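Local coordinates for protein vaginolysin (Gardnerella vaginalis, PDB 5IMY) that probably binds cholesterol in host membranes and lyses cells as a secreted pore-forming toxin of the cholesterol-dependent cytolysin family, at residues G92-A97 / A230-P235; A349-F354 / N358-L363. All blocks are in the same frame, centred on the assembly; numbering follows the deposited sequence.

How the interactions relate
Interactions 1 and 2 illustrate how one strand can gather distant parts of a chain: both lie against strand 253-261, which pairs with 94-96 and with 347-354. Their centres are 14 Å apart, and the two contacts touch through side chains, Phe95 CE2 lying 4.2 Å from Tyr350 CE1 and Ala97 CB 4.3 Å from Phe354 CE1. Tyr255 is common ground, meeting Leu94 and Phe232 of interaction 1 and bonding to Asn358 of interaction 2; Pro226 likewise touches both Phe232 and Asn358. Interaction 1 is purely apolar across its segments, whereas interaction 2 is largely a matter of backbone bonds and water.

Interaction 1: G92-A97 / A230-P235; sequences GALFRA and ADFFAP
Leu94 divides its two methyl groups between consecutive phenylalanines, Phe232 and Phe233, and this fork carries the contact. The closer approach is made by CD1, which lies 3.6 Å from CE1 of Phe233 and 4.0 Å from its CZ, meeting the far end of the ring at an oblique slant. The other branch, CD2, sits over one face of the Phe232 ring in looser packing, 4.4 Å from CD1 of that ring. With CG anti to its own carbonyl carbon (chi1 -69°) and a nearly extended second torsion, Leu94 holds its fork out to the loop. Leu94 belongs to the short strand 94-96, which pairs antiparallel with strand 253-261 in the strongly bent sheet characteristic of cholesterol-dependent cytolysins; the phenylalanines belong to the irregular loop between strand 208-223 and helix 240-243. The contact thus lays that loop against the sheet by apolar packing. Within the loop, CB of Phe232 lies 3.8 Å above the plane of the Phe233 ring, displaced toward its rim. Tyr255 touches Leu94 and meets the Phe232 ring, the two ring planes inclined at about 50°, while Leu25 and Leu29 of helix 22-30 pack on Phe233. A polar link runs beside the apolar one: Arg113 gives hydrogen bonds to the carbonyl oxygens of both Gly92 and Phe232, joining the two backbones through a single guanidinium group.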
loop_
_atom_site.group_PDB
_atom_site.type_symbol
_atom_site.label_atom_id
_atom_site.label_comp_id
_atom_site.label_asym_id
_atom_site.label_seq_id
_atom_site.Cartn_x
_atom_site.Cartn_y
_atom_site.Cartn_z
ATOM N N GLY A 92 -42.670 -26.967 11.428
ATOM C CA GLY A 92 -42.931 -28.386 11.561
ATOM C C GLY A 92 -42.657 -29.222 10.327
ATOM O O GLY A 92 -42.851 -30.442 10.376
ATOM N N ALA A 93 -42.220 -28.614 9.228
ATOM C CA ALA A 93 -41.928 -29.376 8.022
ATOM C C ALA A 93 -40.621 -30.144 8.173
ATOM O O ALA A 93 -39.703 -29.717 8.876
ATOM C CB ALA A 93 -41.845 -28.450 6.808
ATOM N N LEU A 94 -40.547 -31.291 7.501
ATOM C CA LEU A 94 -39.370 -32.150 7.520
ATOM C C LEU A 94 -38.675 -32.099 6.167
ATOM O O LEU A 94 -39.324 -32.248 5.126
ATOM C CB LEU A 94 -39.749 -33.597 7.848
ATOM C CG LEU A 94 -40.238 -33.900 9.265
ATOM C CD1 LEU A 94 -40.750 -35.327 9.335
ATOM C CD2 LEU A 94 -39.127 -33.682 10.278
ATOM N N PHE A 95 -37.359 -31.896 6.186
ATOM C CA PHE A 95 -36.538 -31.936 4.985
ATOM C C PHE A 95 -35.381 -32.899 5.199
ATOM O O PHE A 95 -35.121 -33.366 6.311
ATOM C CB PHE A 95 -35.962 -30.560 4.623
ATOM C CG PHE A 95 -36.956 -29.440 4.669
ATOM C CD1 PHE A 95 -38.209 -29.573 4.100
ATOM C CD2 PHE A 95 -36.623 -28.244 5.278
ATOM C CE1 PHE A 95 -39.115 -28.529 4.144
ATOM C CE2 PHE A 95 -37.521 -27.201 5.326
ATOM C CZ PHE A 95 -38.769 -27.343 4.759
ATOM N N ARG A 96 -34.680 -33.188 4.109
ATOM C CA ARG A 96 -33.356 -33.784 4.177
ATOM C C ARG A 96 -32.309 -32.684 4.094
ATOM O O ARG A 96 -32.442 -31.741 3.310
ATOM C CB ARG A 96 -33.147 -34.783 3.038
ATOM C CG ARG A 96 -33.993 -36.032 3.153
ATOM C CD ARG A 96 -34.041 -36.795 1.843
ATOM N NE ARG A 96 -35.177 -37.712 1.816
ATOM C CZ ARG A 96 -36.338 -37.471 1.211
ATOM N NH1 ARG A 96 -36.541 -36.336 0.552
ATOM N NH2 ARG A 96 -37.305 -38.378 1.261
ATOM N N ALA A 97 -31.272 -32.801 4.920
ATOM C CA ALA A 97 -30.123 -31.904 4.837
ATOM C C ALA A 97 -29.318 -32.315 3.608
ATOM O O ALA A 97 -28.285 -32.984 3.689
ATOM C CB ALA A 97 -29.292 -31.966 6.113
ATOM N N ALA A 230 -38.420 -39.851 17.783
ATOM C CA ALA A 230 -39.555 -40.661 17.369
ATOM C C ALA A 230 -40.829 -39.896 17.688
ATOM O O ALA A 230 -40.897 -39.140 18.659
ATOM C CB ALA A 230 -39.559 -42.020 18.065
ATOM N N ASP A 231 -41.845 -40.087 16.856
ATOM C CA ASP A 231 -42.928 -39.116 16.778
ATOM C C ASP A 231 -42.347 -37.839 16.174
ATOM O O ASP A 231 -41.130 -37.666 16.130
ATOM C CB ASP A 231 -43.568 -38.858 18.142
ATOM C CG ASP A 231 -43.209 -37.501 18.718
ATOM O OD1 ASP A 231 -43.673 -36.478 18.167
ATOM O OD2 ASP A 231 -42.474 -37.454 19.727
ATOM N N PHE A 232 -43.219 -36.919 15.780
ATOM C CA PHE A 232 -43.118 -36.238 14.494
ATOM C C PHE A 232 -43.886 -37.133 13.537
ATOM O O PHE A 232 -44.688 -36.660 12.730
ATOM C CB PHE A 232 -41.689 -36.043 13.963
ATOM C CG PHE A 232 -41.035 -34.747 14.368
ATOM C CD1 PHE A 232 -41.562 -33.530 13.972
ATOM C CD2 PHE A 232 -39.851 -34.755 15.092
ATOM C CE1 PHE A 232 -40.942 -32.340 14.324
ATOM C CE2 PHE A 232 -39.229 -33.570 15.443
ATOM C CZ PHE A 232 -39.773 -32.364 15.058
ATOM N N PHE A 233 -43.642 -38.436 13.664
ATOM C CA PHE A 233 -44.221 -39.470 12.831
ATOM C C PHE A 233 -45.313 -40.229 13.579
ATOM O O PHE A 233 -45.518 -40.065 14.784
ATOM C CB PHE A 233 -43.133 -40.448 12.383
ATOM C CG PHE A 233 -41.852 -39.796 11.956
ATOM C CD1 PHE A 233 -41.683 -39.375 10.652
ATOM C CD2 PHE A 233 -40.810 -39.626 12.856
ATOM C CE1 PHE A 233 -40.506 -38.785 10.248
ATOM C CE2 PHE A 233 -39.628 -39.035 12.457
ATOM C CZ PHE A 233 -39.475 -38.615 11.151
ATOM N N ALA A 234 -45.999 -41.107 12.846
ATOM C CA ALA A 234 -47.100 -41.906 13.380
ATOM C C ALA A 234 -46.601 -42.889 14.439
ATOM O O ALA A 234 -45.384 -43.018 14.642
ATOM C CB ALA A 234 -47.798 -42.660 12.247
ATOM N N PRO A 235 -47.501 -43.581 15.142
ATOM C CA PRO A 235 -47.068 -44.520 16.190
ATOM C C PRO A 235 -46.248 -45.726 15.738
ATOM O O PRO A 235 -45.199 -45.994 16.334
ATOM C CB PRO A 235 -48.402 -44.956 16.813
ATOM C CG PRO A 235 -49.255 -43.741 16.677
ATOM C CD PRO A 235 -48.909 -43.190 15.318
#

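Interaction 2: A349-F354 / N358-L363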
loop_
_atom_site.group_PDB
_atom_site.type_symbol
_atom_site.label_atom_id
_atom_site.label_comp_id
_atom_site.label_asym_id
_atom_site.label_seq_id
_atom_site.Cartn_x
_atom_site.Cartn_y
_atom_site.Cartn_z
ATOM N N ALA A 349 -38.320 -15.609 6.676
ATOM C CA ALA A 349 -37.166 -16.442 6.974
ATOM C C ALA A 349 -37.617 -17.678 7.737
ATOM O O ALA A 349 -38.675 -17.690 8.373
ATOM C CB ALA A 349 -36.115 -15.675 7.784
ATOM N N TYR A 350 -36.800 -18.726 7.665
ATOM C CA TYR A 350 -37.062 -19.950 8.403
ATOM C C TYR A 350 -35.747 -20.547 8.877
ATOM O O TYR A 350 -34.695 -20.346 8.265
ATOM C CB TYR A 350 -37.838 -20.976 7.559
ATOM C CG TYR A 350 -37.076 -21.563 6.391
ATOM C CD1 TYR A 350 -36.538 -22.843 6.460
ATOM C CD2 TYR A 350 -36.913 -20.849 5.211
ATOM C CE1 TYR A 350 -35.850 -23.388 5.391
ATOM C CE2 TYR A 350 -36.224 -21.387 4.138
ATOM C CZ TYR A 350 -35.696 -22.656 4.234
ATOM O OH TYR A 350 -35.013 -23.195 3.170
ATOM N N THR A 351 -35.823 -21.275 9.987
ATOM C CA THR A 351 -34.681 -21.948 10.585
ATOM C C THR A 351 -34.970 -23.440 10.664
ATOM O O THR A 351 -36.101 -23.847 10.951
ATOM C CB THR A 351 -34.391 -21.400 11.987
ATOM O OG1 THR A 351 -34.182 -19.985 11.918
ATOM C CG2 THR A 351 -33.157 -22.065 12.589
ATOM N N THR A 352 -33.950 -24.252 10.403
ATOM C CA THR A 352 -34.060 -25.698 10.513
ATOM C C THR A 352 -33.188 -26.199 11.657
ATOM O O THR A 352 -32.125 -25.642 11.942
ATOM C CB THR A 352 -33.643 -26.400 9.215
ATOM O OG1 THR A 352 -32.235 -26.227 9.000
ATOM C CG2 THR A 352 -34.413 -25.845 8.025
ATOM N N SER A 353 -33.658 -27.259 12.309
ATOM C CA SER A 353 -32.924 -27.918 13.375
ATOM C C SER A 353 -32.871 -29.411 13.086
ATOM O O SER A 353 -33.795 -29.976 12.494
ATOM C CB SER A 353 -33.574 -27.669 14.742
ATOM O OG SER A 353 -33.607 -26.286 15.045
ATOM N N PHE A 354 -31.779 -30.045 13.502
ATOM C CA PHE A 354 -31.616 -31.474 13.274
ATOM C C PHE A 354 -32.564 -32.269 14.162
ATOM O O PHE A 354 -32.742 -31.963 15.343
ATOM C CB PHE A 354 -30.174 -31.899 13.548
ATOM C CG PHE A 354 -29.198 -31.460 12.493
ATOM C CD1 PHE A 354 -29.206 -32.045 11.237
ATOM C CD2 PHE A 354 -28.263 -30.473 12.760
ATOM C CE1 PHE A 354 -28.309 -31.648 10.264
ATOM C CE2 PHE A 354 -27.362 -30.072 11.793
ATOM C CZ PHE A 354 -27.384 -30.660 10.543
ATOM N N ASN A 358 -32.013 -31.839 17.956
ATOM C CA ASN A 358 -32.721 -30.562 18.018
ATOM C C ASN A 358 -31.774 -29.367 17.953
ATOM O O ASN A 358 -32.159 -28.248 18.312
ATOM C CB ASN A 358 -33.587 -30.476 19.280
ATOM C CG ASN A 358 -34.602 -31.600 19.364
ATOM O OD1 ASN A 358 -35.573 -31.629 18.608
ATOM N ND2 ASN A 358 -34.383 -32.529 20.288
ATOM N N GLU A 359 -30.542 -29.576 17.498
ATOM C CA GLU A 359 -29.591 -28.483 17.355
ATOM C C GLU A 359 -29.863 -27.706 16.076
ATOM O O GLU A 359 -30.093 -28.289 15.013
ATOM C CB GLU A 359 -28.157 -29.014 17.343
ATOM C CG GLU A 359 -27.473 -28.987 18.701
ATOM C CD GLU A 359 -26.189 -29.794 18.724
ATOM O OE1 GLU A 359 -25.633 -30.063 17.638
ATOM O OE2 GLU A 359 -25.737 -30.163 19.829
ATOM N N VAL A 360 -29.841 -26.376 16.188
ATOM C CA VAL A 360 -29.996 -25.532 15.013
ATOM C C VAL A 360 -28.912 -25.877 14.002
ATOM O O VAL A 360 -27.735 -26.034 14.350
ATOM C CB VAL A 360 -29.942 -24.047 15.410
ATOM C CG1 VAL A 360 -30.045 -23.154 14.179
ATOM C CG2 VAL A 360 -31.053 -23.722 16.402
ATOM N N ALA A 361 -29.310 -25.997 12.739
ATOM C CA ALA A 361 -28.394 -26.342 11.661
ATOM C C ALA A 361 -27.969 -25.084 10.917
ATOM O O ALA A 361 -28.777 -24.174 10.698
ATOM C CB ALA A 361 -29.045 -27.327 10.688
ATOM N N THR A 362 -26.697 -25.037 10.531
ATOM C CA THR A 362 -26.135 -23.900 9.820
ATOM C C THR A 362 -25.670 -24.333 8.436
ATOM O O THR A 362 -25.217 -25.465 8.242
ATOM C CB THR A 362 -24.955 -23.285 10.586
ATOM O OG1 THR A 362 -23.928 -24.268 10.760
ATOM C CG2 THR A 362 -25.405 -22.774 11.947
ATOM N N LEU A 363 -25.784 -23.418 7.477
ATOM C CA LEU A 363 -25.351 -23.648 6.104
ATOM C C LEU A 363 -24.092 -22.836 5.843
ATOM O O LEU A 363 -24.093 -21.611 6.008
ATOM C CB LEU A 363 -26.447 -23.270 5.108
ATOM C CG LEU A 363 -27.518 -24.337 4.871
ATOM C CD1 LEU A 363 -28.416 -24.492 6.089
ATOM C CD2 LEU A 363 -28.337 -24.010 3.631
HETATM O O HOH W 1 -31.326 -23.379 9.389
HETATM O O HOH W 2 -33.578 -26.146 17.564
#
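The carbonyl oxygen of Glu359 is gripped twice by segment 349-354: it accepts a hydrogen bond from Phe354 N at 2.9 Å, the donor tilted 28° from the carbonyl plane, and CA of Ser353 adds a CA-H...O contact at 3.3 Å. A second, almost straight bond crosses in the opposite sense, from Ala361 N to Thr352 O at 2.9 Å with an angle of 175° at the hydrogen. These two bonds flank Ser353 and Val360, whose CA atoms are 4.1 Å apart, in the pattern of a non-hydrogen-bonded antiparallel pair. Beyond them water takes over: water 1 accepts from Thr352 N at 2.9 Å and donates to Ala361 O at 3.0 Å, standing in for the direct bond that would complete the Thr352-Ala361 pair. At the other end, a second water joins Ser353 OG to Asn358 O, while Ser353 OG also bonds to Ser257 and Asn358 OD1 to Tyr255 OH. A weak bond from Asn358 N to Phe354 O closes the turn. Side chains add apolar packing. Phe354, its CG anti to the carbonyl carbon (chi1 -73°), directs its ring to the methyl of Ala361, which it meets obliquely, CE2 lying 3.4 Å from Ala361 CB, and Tyr34 meets the same ring. Elsewhere the side chains of Thr351 and Val360 meet at a slant, CG2 of Thr351 touching CG1 of Val360 at 3.7 Å. The whole is a short, water-bridged, hairpin-like reversal, carrying the chain from strand 347-354 of the bent cytolysin sheet into the long strand 363-389 of a neighbouring one.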